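Local coordinates for tailspike protein (Siphovirus 9NA, PDB 3RIQ), which binds the lipopolysaccharide of Salmonella as the receptor-recognition spike of the phage tail and probably cleaves its O-antigen as an endorhamnosidase, at residues I472-A477 and E486-R491; E436-L441 and T458-V463; G167-L172 and G190-N195; D66-W71 and T147-S152; T352-T357 and G378-R383. All coordinates share one frame; numbering follows the deposited sequence.

Contact 1 (I472-A477 and E486-R491); sequences IVKLSA and ELQLNR
Lys474 and Gln488 lie side by side and point the same way from a non-hydrogen-bonded pair, while the carboxylate of Glu486 reaches across the lysine's aliphatic stem. Glu486 CG, anti to the backbone N (chi1 -180°) with an extended chain beyond it, carries the carboxylate over to that stem. Its OE2 comes within 3.4 Å of Lys474 CD, a contact with the stem, since Lys474 NZ stays 4.8 Å from that oxygen. OE2 is instead taken by the amide of Gln488, whose NE2 donates to Glu486 OE2 at 2.8 Å; the bond lies in the amide plane but meets the oxygen on its anti side, 26° out of the carboxylate plane. The other oxygen, OE1, is linked to Ser476 OG through a water that donates to it, and Arg483 also bonds that hydroxyl. These residues belong to the hairpin of strands 470-479 and 482-489, part of a five-stranded antiparallel sheet. On the opposite face of the hairpin, Leu475 CB meets Leu487 CG at 4.1 Å from a hydrogen-bonded pair. Leu475 and Leu487 also pack on the third subunit, against its Val473 and Met497 respectively, and Gln488 NE2 bonds Glu512 of the second subunit.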
# COMPACT_ATOMS: atom_id res chain seq x y z
N ILE A 472 -3.16 32.71 28.58
CA ILE A 472 -3.80 32.24 29.81
C ILE A 472 -3.91 30.72 29.71
O ILE A 472 -4.24 30.19 28.63
CB ILE A 472 -5.20 32.87 29.99
CG1 ILE A 472 -5.12 34.40 29.97
CG2 ILE A 472 -5.81 32.41 31.30
CD1 ILE A 472 -6.52 35.06 29.88
N VAL A 473 -3.57 30.01 30.79
CA VAL A 473 -3.75 28.54 30.85
C VAL A 473 -4.95 28.25 31.76
O VAL A 473 -5.11 28.91 32.81
CB VAL A 473 -2.45 27.91 31.38
CG1 VAL A 473 -2.64 26.42 31.82
CG2 VAL A 473 -1.36 28.05 30.31
N LYS A 474 -5.79 27.30 31.39
CA LYS A 474 -7.00 26.99 32.14
C LYS A 474 -7.15 25.49 32.25
O LYS A 474 -6.75 24.75 31.33
CB LYS A 474 -8.25 27.55 31.45
CG LYS A 474 -8.15 28.99 31.03
CD LYS A 474 -9.31 29.34 30.11
CE LYS A 474 -9.18 30.77 29.65
NZ LYS A 474 -10.25 31.20 28.70
N LEU A 475 -7.77 25.04 33.34
CA LEU A 475 -8.06 23.61 33.53
C LEU A 475 -9.35 23.50 34.33
O LEU A 475 -9.47 24.15 35.38
CB LEU A 475 -6.91 22.90 34.25
CG LEU A 475 -7.09 21.41 34.61
CD1 LEU A 475 -7.30 20.55 33.34
CD2 LEU A 475 -5.90 20.87 35.46
N SER A 476 -10.32 22.72 33.84
CA SER A 476 -11.63 22.66 34.52
C SER A 476 -12.25 21.27 34.49
O SER A 476 -12.00 20.47 33.56
CB SER A 476 -12.63 23.69 33.91
OG SER A 476 -12.93 23.31 32.55
N ALA A 477 -13.03 21.00 35.53
CA ALA A 477 -13.89 19.82 35.63
C ALA A 477 -15.31 20.18 35.15
O ALA A 477 -15.51 21.24 34.55
CB ALA A 477 -13.93 19.30 37.09
N GLU A 486 -12.54 25.85 37.90
CA GLU A 486 -11.55 26.19 36.90
C GLU A 486 -10.36 26.87 37.52
O GLU A 486 -10.50 27.95 38.13
CB GLU A 486 -12.15 27.06 35.80
CG GLU A 486 -11.14 27.44 34.71
CD GLU A 486 -11.81 27.80 33.40
OE1 GLU A 486 -12.75 27.09 33.01
OE2 GLU A 486 -11.39 28.81 32.76
N LEU A 487 -9.19 26.25 37.39
CA LEU A 487 -7.98 26.97 37.70
C LEU A 487 -7.53 27.73 36.48
O LEU A 487 -7.71 27.24 35.35
CB LEU A 487 -6.89 26.05 38.24
CG LEU A 487 -5.93 25.29 37.37
CD1 LEU A 487 -4.92 26.16 36.65
CD2 LEU A 487 -5.19 24.25 38.21
N GLN A 488 -6.92 28.89 36.70
CA GLN A 488 -6.28 29.60 35.61
C GLN A 488 -4.90 30.06 36.01
O GLN A 488 -4.62 30.25 37.21
CB GLN A 488 -7.12 30.82 35.18
CG GLN A 488 -8.61 30.50 34.92
CD GLN A 488 -9.37 31.67 34.32
OE1 GLN A 488 -9.01 32.84 34.52
NE2 GLN A 488 -10.40 31.36 33.53
N LEU A 489 -4.03 30.24 35.01
CA LEU A 489 -2.71 30.85 35.23
C LEU A 489 -2.53 32.04 34.30
O LEU A 489 -2.83 31.95 33.10
CB LEU A 489 -1.56 29.86 34.98
CG LEU A 489 -1.45 28.59 35.83
CD1 LEU A 489 -1.10 28.88 37.29
CD2 LEU A 489 -2.70 27.79 35.75
N ASN A 490 -2.05 33.15 34.87
CA ASN A 490 -1.70 34.37 34.12
C ASN A 490 -2.90 35.15 33.54
O ASN A 490 -2.76 35.81 32.50
CB ASN A 490 -0.62 34.08 33.04
CG ASN A 490 0.08 35.35 32.56
OD1 ASN A 490 0.38 36.24 33.39
ND2 ASN A 490 0.32 35.45 31.24
N ARG A 491 -4.06 35.12 34.19
CA ARG A 491 -5.17 35.94 33.69
C ARG A 491 -4.75 37.42 33.69
O ARG A 491 -4.27 37.93 34.71
CB ARG A 491 -6.47 35.74 34.47
CG ARG A 491 -7.59 36.66 33.95
CD ARG A 491 -8.93 36.30 34.58
NE ARG A 491 -9.95 37.31 34.29
CZ ARG A 491 -10.71 37.39 33.20
NH1 ARG A 491 -10.64 36.51 32.19
NH2 ARG A 491 -11.57 38.41 33.12
O HOH W 1 -12.50 25.37 30.93

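Contact 2 (E436-L441 and T458-V463); sequences ENAMTL and TADCQV
Thr440 and Thr458 face each other across a non-hydrogen-bonded pair with unlike groups touching: the methyl CG2 of Thr440 lies 3.6 Å from the hydroxyl OG1 of Thr458. Opposite first torsions bring this about. Thr440 holds OG1 between its backbone N and carbonyl carbon (chi1 49°), which puts CG2 beside the N, whereas Thr458 has OG1 beside the N and CG2 anti to it (chi1 -55°). The two side chains run alongside each other, pointing the same way. Further along that face, Ala438 CB sits 4.1 Å from Asp460 CG, and Gln462 NE2 donates to Asp460 OD2 at 2.8 Å from above the carboxylate plane. The other face is apolar, with Met439 CG 4.4 Å from Ala459 CB; both residues pack on Met443 of the second subunit. Backbone bonds couple Met439 and Ala459 in both directions, and Cys461 N gives a third to Asn437 O at 2.8 Å. Leu441 pairs in parallel with a strand of the third subunit, so the sheet continues beyond the chain. Gln462 and Val463 form a classic beta bulge against Ala470 of strand 470-479. Strands 438-444 and 455-461 themselves make an antiparallel beta hairpin.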
# COMPACT_ATOMS: atom_id res chain seq x y z
N GLU A 436 -6.45 28.78 15.31
CA GLU A 436 -7.29 29.55 16.24
C GLU A 436 -6.48 30.06 17.43
O GLU A 436 -5.44 29.50 17.76
CB GLU A 436 -8.48 28.71 16.73
CG GLU A 436 -9.57 28.50 15.67
CD GLU A 436 -10.60 27.45 16.05
OE1 GLU A 436 -10.70 27.08 17.23
OE2 GLU A 436 -11.34 27.01 15.15
N ASN A 437 -6.97 31.10 18.09
CA ASN A 437 -6.25 31.70 19.22
C ASN A 437 -6.22 30.87 20.49
O ASN A 437 -5.31 31.03 21.29
CB ASN A 437 -6.76 33.10 19.54
CG ASN A 437 -6.42 34.10 18.44
OD1 ASN A 437 -5.34 34.05 17.81
ND2 ASN A 437 -7.33 35.03 18.22
N ALA A 438 -7.17 29.95 20.64
CA ALA A 438 -7.16 29.04 21.77
C ALA A 438 -7.20 27.62 21.25
O ALA A 438 -7.75 27.37 20.18
CB ALA A 438 -8.36 29.31 22.69
N MET A 439 -6.62 26.69 22.00
CA MET A 439 -6.71 25.28 21.65
C MET A 439 -6.79 24.47 22.92
O MET A 439 -6.52 24.99 24.02
CB MET A 439 -5.56 24.83 20.73
CG MET A 439 -4.21 24.64 21.42
SD MET A 439 -2.94 24.19 20.18
CE MET A 439 -3.52 22.57 19.62
N THR A 440 -7.19 23.20 22.78
CA THR A 440 -7.58 22.40 23.93
C THR A 440 -7.10 20.95 23.90
O THR A 440 -6.93 20.37 22.83
CB THR A 440 -9.12 22.34 24.10
OG1 THR A 440 -9.73 22.00 22.85
CG2 THR A 440 -9.69 23.67 24.62
N LEU A 441 -6.90 20.40 25.10
CA LEU A 441 -6.93 18.95 25.34
C LEU A 441 -8.22 18.65 26.09
O LEU A 441 -8.43 19.19 27.20
CB LEU A 441 -5.74 18.51 26.23
CG LEU A 441 -5.93 17.13 26.94
CD1 LEU A 441 -5.91 15.99 25.95
CD2 LEU A 441 -4.87 16.92 28.00
N THR A 458 -6.92 24.21 28.54
CA THR A 458 -6.96 25.20 27.47
C THR A 458 -5.69 26.05 27.47
O THR A 458 -5.24 26.50 28.54
CB THR A 458 -8.17 26.16 27.66
OG1 THR A 458 -9.38 25.38 27.76
CG2 THR A 458 -8.28 27.14 26.50
N ALA A 459 -5.13 26.24 26.28
CA ALA A 459 -4.06 27.21 26.03
C ALA A 459 -4.71 28.34 25.26
O ALA A 459 -5.17 28.12 24.14
CB ALA A 459 -3.00 26.57 25.15
N ASP A 460 -4.76 29.54 25.84
CA ASP A 460 -5.47 30.64 25.18
C ASP A 460 -4.51 31.78 24.91
O ASP A 460 -4.10 32.47 25.85
CB ASP A 460 -6.65 31.08 26.07
CG ASP A 460 -7.49 32.18 25.43
OD1 ASP A 460 -8.69 32.26 25.78
OD2 ASP A 460 -6.98 32.97 24.60
N CYS A 461 -4.15 31.99 23.64
CA CYS A 461 -3.17 33.02 23.29
C CYS A 461 -3.84 34.38 23.21
O CYS A 461 -4.75 34.59 22.41
CB CYS A 461 -2.51 32.70 21.95
SG CYS A 461 -1.30 33.97 21.44
N GLN A 462 -3.38 35.28 24.08
CA GLN A 462 -3.91 36.64 24.17
C GLN A 462 -3.12 37.66 23.37
O GLN A 462 -3.69 38.67 22.92
CB GLN A 462 -3.98 37.07 25.65
CG GLN A 462 -5.01 36.31 26.43
CD GLN A 462 -6.41 36.63 25.95
OE1 GLN A 462 -6.89 37.75 26.10
NE2 GLN A 462 -7.07 35.64 25.34
N VAL A 463 -1.82 37.43 23.23
CA VAL A 463 -0.97 38.27 22.34
C VAL A 463 -0.17 37.31 21.44
O VAL A 463 0.62 36.50 21.95
CB VAL A 463 -0.03 39.23 23.13
CG1 VAL A 463 0.92 39.98 22.17
CG2 VAL A 463 -0.86 40.27 23.98

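Contact 3 (G167-L172 and G190-N195); sequences GYLFTL and GITFEN
The rings of Phe170 and Phe193 lie side by side, their planes 26° apart but slid so far that they barely overlap, with centroids 5.6 Å apart. Their closest atoms are Phe170 CD2 and Phe193 CE1, at 3.7 Å. Near the plane of the Phe170 ring, its edge meets Thr192 O and the methyl CG2 of Ile191, the latter 4.1 Å from CE2. The Tyr168 ring has Gly190 O at its edge, and Ile191 CD1 comes obliquely to it, 3.7 Å from Tyr168 CB. On the other face of the strands, Thr171 and Glu194 stand side by side, and Thr171 OG1 donates to Glu194 OE1 at 2.7 Å, nearly along the C-O axis of the carboxylate. Arg149 holds both partners, with a salt bridge to Glu194 OE1 and a bond to Thr171 OG1, so its positive charge probably polarises the pair. Leu169 CD1 packs on Thr192 CB at 3.8 Å and also approaches Glu194 OE1. Successive turns of the right-handed beta-helix are joined here: strand 146-151 borders 166-171 on one side, strand 220-223 borders 184-194 on the other, and strand 176-179 covers the phenylalanines from inside.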
# COMPACT_ATOMS: atom_id res chain seq x y z
N GLY A 167 -19.50 -9.75 -23.69
CA GLY A 167 -18.86 -10.26 -22.48
C GLY A 167 -18.63 -11.74 -22.53
O GLY A 167 -18.91 -12.40 -23.55
N TYR A 168 -18.15 -12.27 -21.41
CA TYR A 168 -17.67 -13.64 -21.31
C TYR A 168 -18.30 -14.30 -20.12
O TYR A 168 -18.20 -13.81 -18.97
CB TYR A 168 -16.13 -13.69 -21.19
CG TYR A 168 -15.47 -13.11 -22.42
CD1 TYR A 168 -15.05 -13.93 -23.47
CD2 TYR A 168 -15.28 -11.72 -22.55
CE1 TYR A 168 -14.47 -13.38 -24.61
CE2 TYR A 168 -14.72 -11.17 -23.68
CZ TYR A 168 -14.32 -12.00 -24.71
OH TYR A 168 -13.73 -11.46 -25.83
N LEU A 169 -18.93 -15.45 -20.38
CA LEU A 169 -19.62 -16.24 -19.33
C LEU A 169 -18.98 -17.63 -19.26
O LEU A 169 -19.01 -18.37 -20.26
CB LEU A 169 -21.12 -16.32 -19.65
CG LEU A 169 -21.97 -17.29 -18.82
CD1 LEU A 169 -21.99 -16.86 -17.38
CD2 LEU A 169 -23.35 -17.24 -19.38
N PHE A 170 -18.43 -17.99 -18.10
CA PHE A 170 -17.80 -19.31 -17.91
C PHE A 170 -18.73 -20.09 -17.00
O PHE A 170 -18.92 -19.71 -15.81
CB PHE A 170 -16.41 -19.14 -17.27
CG PHE A 170 -15.45 -18.45 -18.17
CD1 PHE A 170 -14.74 -19.19 -19.12
CD2 PHE A 170 -15.27 -17.06 -18.10
CE1 PHE A 170 -13.83 -18.55 -20.01
CE2 PHE A 170 -14.36 -16.42 -18.98
CZ PHE A 170 -13.67 -17.15 -19.95
N THR A 171 -19.28 -21.17 -17.53
CA THR A 171 -20.28 -22.00 -16.83
C THR A 171 -19.66 -23.32 -16.41
O THR A 171 -19.20 -24.06 -17.27
CB THR A 171 -21.53 -22.20 -17.70
OG1 THR A 171 -22.11 -20.91 -17.96
CG2 THR A 171 -22.59 -23.11 -17.02
N LEU A 172 -19.66 -23.61 -15.11
CA LEU A 172 -19.08 -24.87 -14.57
C LEU A 172 -17.60 -25.04 -14.97
O LEU A 172 -17.16 -26.17 -15.31
CB LEU A 172 -19.90 -26.13 -14.92
CG LEU A 172 -21.30 -26.21 -14.29
CD1 LEU A 172 -22.00 -27.50 -14.77
CD2 LEU A 172 -21.21 -26.24 -12.76
N GLY A 190 -19.07 -8.11 -17.00
CA GLY A 190 -18.00 -8.31 -18.02
C GLY A 190 -17.50 -9.74 -18.10
O GLY A 190 -17.53 -10.37 -19.18
N ILE A 191 -17.05 -10.27 -16.96
CA ILE A 191 -16.61 -11.65 -16.88
C ILE A 191 -17.37 -12.30 -15.75
O ILE A 191 -17.35 -11.77 -14.62
CB ILE A 191 -15.10 -11.75 -16.54
CG1 ILE A 191 -14.21 -11.01 -17.57
CG2 ILE A 191 -14.69 -13.23 -16.38
CD1 ILE A 191 -14.19 -11.55 -18.86
N THR A 192 -18.01 -13.43 -16.00
CA THR A 192 -18.76 -14.12 -14.95
C THR A 192 -18.30 -15.55 -14.81
O THR A 192 -18.19 -16.26 -15.81
CB THR A 192 -20.29 -14.16 -15.30
OG1 THR A 192 -20.80 -12.85 -15.48
CG2 THR A 192 -21.10 -14.91 -14.22
N PHE A 193 -18.07 -15.99 -13.57
CA PHE A 193 -17.77 -17.41 -13.30
C PHE A 193 -19.00 -18.00 -12.63
O PHE A 193 -19.27 -17.74 -11.44
CB PHE A 193 -16.50 -17.55 -12.45
CG PHE A 193 -15.31 -16.89 -13.06
CD1 PHE A 193 -14.72 -17.44 -14.20
CD2 PHE A 193 -14.78 -15.71 -12.50
CE1 PHE A 193 -13.61 -16.85 -14.80
CE2 PHE A 193 -13.63 -15.11 -13.09
CZ PHE A 193 -13.06 -15.69 -14.23
N GLU A 194 -19.79 -18.74 -13.42
CA GLU A 194 -21.12 -19.21 -13.00
C GLU A 194 -21.06 -20.69 -12.64
O GLU A 194 -21.00 -21.53 -13.55
CB GLU A 194 -22.08 -19.00 -14.17
CG GLU A 194 -23.51 -19.42 -13.91
CD GLU A 194 -24.33 -19.38 -15.17
OE1 GLU A 194 -23.89 -19.86 -16.20
OE2 GLU A 194 -25.45 -18.87 -15.15
N ASN A 195 -21.05 -21.02 -11.34
CA ASN A 195 -20.87 -22.42 -10.90
C ASN A 195 -22.01 -22.99 -10.05
O ASN A 195 -21.84 -24.01 -9.40
CB ASN A 195 -19.51 -22.61 -10.20
CG ASN A 195 -18.34 -22.38 -11.15
OD1 ASN A 195 -18.02 -21.25 -11.46
ND2 ASN A 195 -17.74 -23.43 -11.63
O HOH W 2 -20.27 -12.21 -18.13
O HOH W 3 -17.32 -21.17 -14.20

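Contact 4 (D66-W71 and T147-S152); sequences DGVLNW and TLRVNS
Leu148 reaches across to Trp71, and its CB starts it on the same face of the strands as Leu69 and the indole. CG, anti to the backbone N (chi1 -169°), passes 4.2 Å from Leu69 O. Of the two methyls, CD1 does most of the touching and lies 3.5 Å from Leu69 O. It also sits over one face of the indole, a CH-pi contact 3.6 Å from the centroid of the five-membered ring. CD2 continues over the six-membered ring, meeting Trp71 CE3 and CZ3. Phe50 meets the indole edge-to-face, and Met85 also touches Leu148, so the leucine and tryptophan belong to the apolar interior of the right-handed beta-helix, where strands 67-72 and 146-151 run in parallel on successive turns. The opposite face is mostly polar. Asn70 and Arg149 lie side by side there with amide and guanidinium planes 28° apart, and one water accepts from both Asn70 ND2, at 2.7 Å, and Arg149 NH1. Asn70 ND2 also gives a weak bond to Asn151 OD1 at 3.4 Å, an oxygen that Asn72 bonds as well. NE and NH2 of Arg149 turn to the next two strands, while Val68 CG2 packs on Arg149 CB at 3.6 Å.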
# COMPACT_ATOMS: atom_id res chain seq x y z
N ASP A 66 -26.01 -11.14 -31.90
CA ASP A 66 -26.88 -10.82 -30.78
C ASP A 66 -27.24 -12.12 -30.09
O ASP A 66 -27.79 -13.03 -30.72
CB ASP A 66 -28.18 -10.20 -31.29
CG ASP A 66 -27.98 -8.86 -31.94
OD1 ASP A 66 -27.08 -8.10 -31.55
OD2 ASP A 66 -28.77 -8.58 -32.86
N GLY A 67 -26.93 -12.25 -28.81
CA GLY A 67 -27.19 -13.48 -28.08
C GLY A 67 -25.90 -14.23 -27.73
O GLY A 67 -24.83 -13.63 -27.57
N VAL A 68 -26.01 -15.56 -27.62
CA VAL A 68 -24.95 -16.38 -27.07
C VAL A 68 -24.26 -17.26 -28.12
O VAL A 68 -24.92 -17.87 -28.97
CB VAL A 68 -25.48 -17.26 -25.89
CG1 VAL A 68 -26.47 -18.32 -26.36
CG2 VAL A 68 -24.34 -17.96 -25.16
N LEU A 69 -22.93 -17.33 -28.03
CA LEU A 69 -22.13 -18.31 -28.80
C LEU A 69 -21.55 -19.30 -27.76
O LEU A 69 -20.76 -18.90 -26.88
CB LEU A 69 -21.02 -17.57 -29.56
CG LEU A 69 -19.97 -18.43 -30.30
CD1 LEU A 69 -20.65 -19.37 -31.34
CD2 LEU A 69 -18.98 -17.49 -31.01
N ASN A 70 -21.95 -20.57 -27.82
CA ASN A 70 -21.48 -21.61 -26.86
C ASN A 70 -20.23 -22.32 -27.35
O ASN A 70 -20.18 -22.80 -28.50
CB ASN A 70 -22.58 -22.67 -26.66
CG ASN A 70 -23.86 -22.09 -26.13
OD1 ASN A 70 -24.84 -21.88 -26.88
ND2 ASN A 70 -23.88 -21.86 -24.84
N TRP A 71 -19.23 -22.41 -26.48
CA TRP A 71 -18.01 -23.18 -26.75
C TRP A 71 -17.96 -24.36 -25.80
O TRP A 71 -17.83 -24.20 -24.57
CB TRP A 71 -16.78 -22.29 -26.58
CG TRP A 71 -16.51 -21.37 -27.76
CD1 TRP A 71 -17.34 -21.08 -28.84
CD2 TRP A 71 -15.31 -20.64 -27.97
NE1 TRP A 71 -16.69 -20.21 -29.69
CE2 TRP A 71 -15.45 -19.92 -29.18
CE3 TRP A 71 -14.11 -20.51 -27.23
CZ2 TRP A 71 -14.44 -19.04 -29.67
CZ3 TRP A 71 -13.11 -19.67 -27.72
CH2 TRP A 71 -13.28 -18.94 -28.94
N THR A 147 -22.47 -12.50 -26.15
CA THR A 147 -21.87 -13.24 -25.03
C THR A 147 -21.25 -14.54 -25.50
O THR A 147 -21.92 -15.36 -26.17
CB THR A 147 -22.96 -13.53 -23.96
OG1 THR A 147 -23.55 -12.28 -23.56
CG2 THR A 147 -22.38 -14.20 -22.72
N LEU A 148 -19.99 -14.75 -25.12
CA LEU A 148 -19.34 -16.06 -25.30
C LEU A 148 -19.62 -16.85 -24.03
O LEU A 148 -19.28 -16.39 -22.93
CB LEU A 148 -17.81 -15.87 -25.45
CG LEU A 148 -17.09 -17.17 -25.90
CD1 LEU A 148 -17.51 -17.58 -27.33
CD2 LEU A 148 -15.57 -17.01 -25.75
N ARG A 149 -20.19 -18.05 -24.16
CA ARG A 149 -20.42 -18.93 -23.03
C ARG A 149 -19.53 -20.15 -23.20
O ARG A 149 -19.74 -20.96 -24.14
CB ARG A 149 -21.88 -19.34 -22.93
CG ARG A 149 -22.21 -20.10 -21.65
CD ARG A 149 -23.67 -20.50 -21.57
NE ARG A 149 -24.05 -20.66 -20.16
CZ ARG A 149 -25.30 -20.79 -19.73
NH1 ARG A 149 -26.29 -20.88 -20.63
NH2 ARG A 149 -25.56 -20.84 -18.43
N VAL A 150 -18.53 -20.27 -22.33
CA VAL A 150 -17.60 -21.42 -22.33
C VAL A 150 -18.13 -22.40 -21.29
O VAL A 150 -18.21 -22.04 -20.10
CB VAL A 150 -16.17 -20.96 -22.02
CG1 VAL A 150 -15.24 -22.15 -21.85
CG2 VAL A 150 -15.66 -20.01 -23.09
N ASN A 151 -18.52 -23.60 -21.72
CA ASN A 151 -19.18 -24.55 -20.83
C ASN A 151 -18.26 -25.69 -20.40
O ASN A 151 -17.64 -26.35 -21.25
CB ASN A 151 -20.39 -25.14 -21.55
CG ASN A 151 -21.44 -24.08 -21.93
OD1 ASN A 151 -21.86 -23.94 -23.12
ND2 ASN A 151 -21.88 -23.36 -20.95
N SER A 152 -18.20 -25.93 -19.10
CA SER A 152 -17.51 -27.09 -18.51
C SER A 152 -16.11 -27.27 -19.08
O SER A 152 -15.77 -28.33 -19.60
CB SER A 152 -18.35 -28.35 -18.70
OG SER A 152 -19.55 -28.22 -17.96
O HOH W 4 -25.73 -11.85 -25.11
O HOH W 5 -26.14 -21.34 -23.46
O HOH W 6 -15.69 -25.82 -23.32

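Contact 5 (T352-T357 and G378-R383); sequences TNNDIT and GGSRLR
Asp355 meets two arginines of the facing strand because both of their chains bend: Arg381 folds at chi3 (-68°), which places NE, and Arg383 at chi2 (100°), which places CD. The two guanidinium groups grip the carboxylate differently. Arg383 comes end-on, nearly coplanar with the carboxylate, and gives both NH1 and NH2 to Asp355 OD1, NH1 at 2.9 Å on its anti lone pair. Arg381 comes side-on from above the carboxylate plane, with NE 2.9 Å from OD1 and NH2 3.0 Å from OD2 of Asp355. OD1 thus takes three donors, and the two positive groups probably keep Asp355 ionised. The far end of Arg381 clasps Asn353 OD1 with NH1 and NH2, the latter at 2.9 Å, and Asn354 O lies over one face of its guanidinium. In the loops leading into the strands, Gly379 N donates to Thr352 OG1 at 2.9 Å. On the other side of the strands Ile356 CB packs on Leu382 CG at 4.2 Å. His388 of the third subunit bonds Arg383 NE, and Tyr340 of that subunit packs on Asp355 and Arg383, which sets the network at the trimer interface. Within the beta-helix, strands 333-340 and 402-409 flank this parallel pair, while strand 347-349 lies against Ile356.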
# COMPACT_ATOMS: atom_id res chain seq x y z
N THR A 352 -19.32 -9.46 10.83
CA THR A 352 -18.78 -9.37 12.17
C THR A 352 -17.42 -10.06 12.19
O THR A 352 -17.10 -10.81 11.29
CB THR A 352 -19.76 -10.06 13.19
OG1 THR A 352 -19.34 -9.79 14.52
CG2 THR A 352 -19.79 -11.59 12.97
N ASN A 353 -16.61 -9.84 13.23
CA ASN A 353 -15.39 -10.60 13.43
C ASN A 353 -14.50 -10.54 12.19
O ASN A 353 -13.94 -11.54 11.76
CB ASN A 353 -15.75 -12.06 13.83
CG ASN A 353 -14.53 -12.90 14.17
OD1 ASN A 353 -13.54 -12.40 14.72
ND2 ASN A 353 -14.59 -14.20 13.84
N ASN A 354 -14.33 -9.33 11.66
CA ASN A 354 -13.38 -9.06 10.58
C ASN A 354 -12.23 -8.20 11.06
O ASN A 354 -12.36 -7.46 12.04
CB ASN A 354 -14.10 -8.39 9.39
CG ASN A 354 -15.16 -9.29 8.77
OD1 ASN A 354 -14.86 -10.42 8.39
ND2 ASN A 354 -16.40 -8.82 8.71
N ASP A 355 -11.13 -8.29 10.33
CA ASP A 355 -9.92 -7.53 10.63
C ASP A 355 -9.69 -6.50 9.54
O ASP A 355 -9.52 -6.86 8.38
CB ASP A 355 -8.74 -8.49 10.75
CG ASP A 355 -8.77 -9.23 12.05
OD1 ASP A 355 -8.44 -8.62 13.08
OD2 ASP A 355 -9.12 -10.41 12.06
N ILE A 356 -9.71 -5.23 9.95
CA ILE A 356 -9.81 -4.09 9.03
C ILE A 356 -8.70 -3.12 9.33
O ILE A 356 -8.63 -2.60 10.44
CB ILE A 356 -11.16 -3.36 9.23
CG1 ILE A 356 -12.35 -4.30 9.02
CG2 ILE A 356 -11.31 -2.16 8.31
CD1 ILE A 356 -13.68 -3.73 9.45
N THR A 357 -7.84 -2.86 8.35
CA THR A 357 -6.70 -1.97 8.56
C THR A 357 -6.47 -1.01 7.42
O THR A 357 -6.76 -1.32 6.29
CB THR A 357 -5.37 -2.77 8.78
OG1 THR A 357 -5.12 -3.66 7.70
CG2 THR A 357 -5.41 -3.58 10.08
N GLY A 378 -21.07 -5.27 13.27
CA GLY A 378 -20.79 -6.39 14.18
C GLY A 378 -19.55 -6.10 14.99
O GLY A 378 -19.18 -4.94 15.15
N GLY A 379 -18.90 -7.13 15.48
CA GLY A 379 -17.73 -6.89 16.32
C GLY A 379 -16.46 -7.05 15.51
O GLY A 379 -15.84 -8.14 15.52
N SER A 380 -16.06 -5.97 14.85
CA SER A 380 -14.85 -6.00 14.03
C SER A 380 -13.70 -5.26 14.72
O SER A 380 -13.89 -4.62 15.77
CB SER A 380 -15.12 -5.47 12.61
OG SER A 380 -15.91 -6.44 11.94
N ARG A 381 -12.49 -5.37 14.15
CA ARG A 381 -11.31 -4.76 14.79
C ARG A 381 -10.70 -3.84 13.73
O ARG A 381 -10.28 -4.32 12.66
CB ARG A 381 -10.29 -5.85 15.19
CG ARG A 381 -10.83 -6.78 16.29
CD ARG A 381 -10.09 -8.12 16.38
NE ARG A 381 -10.33 -8.96 15.21
CZ ARG A 381 -11.36 -9.81 15.02
NH1 ARG A 381 -12.30 -9.94 15.96
NH2 ARG A 381 -11.44 -10.54 13.89
N LEU A 382 -10.64 -2.54 14.03
CA LEU A 382 -10.19 -1.53 13.05
C LEU A 382 -8.91 -0.90 13.53
O LEU A 382 -8.85 -0.47 14.72
CB LEU A 382 -11.24 -0.43 12.88
CG LEU A 382 -12.58 -0.80 12.23
CD1 LEU A 382 -13.41 -1.67 13.14
CD2 LEU A 382 -13.34 0.45 11.86
N ARG A 383 -7.91 -0.82 12.65
CA ARG A 383 -6.60 -0.21 13.04
C ARG A 383 -6.12 0.65 11.89
O ARG A 383 -5.94 0.13 10.78
CB ARG A 383 -5.52 -1.24 13.40
CG ARG A 383 -5.86 -2.29 14.44
CD ARG A 383 -6.20 -3.57 13.79
NE ARG A 383 -6.39 -4.72 14.67
CZ ARG A 383 -6.78 -5.92 14.21
NH1 ARG A 383 -7.00 -6.09 12.90
NH2 ARG A 383 -6.98 -6.93 15.04

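Overall arrangement
From the N terminus, contact 4 closes first, around a long excursion of 75 residues that includes two helices, and joins strand 67-72 to 146-151. Contact 3 follows, closing a shorter loop from the neighbouring strand 166-171, so the two share a sheet face and hydrogen-bond directly through Leu169 N and Leu148 O. Farther along the beta-helix, contact 5 closes a 20-residue loop between strands 355-362 and 381-388, about 32 Å from contact 3 between centres. Contacts 2 and 1 then close successive hairpins of the antiparallel sheet beyond the beta-helix, touching through strands 455-461 and 470-479. All five follow in series; none nests or crosses. Contacts 1, 2 and 5 also reach the third subunit.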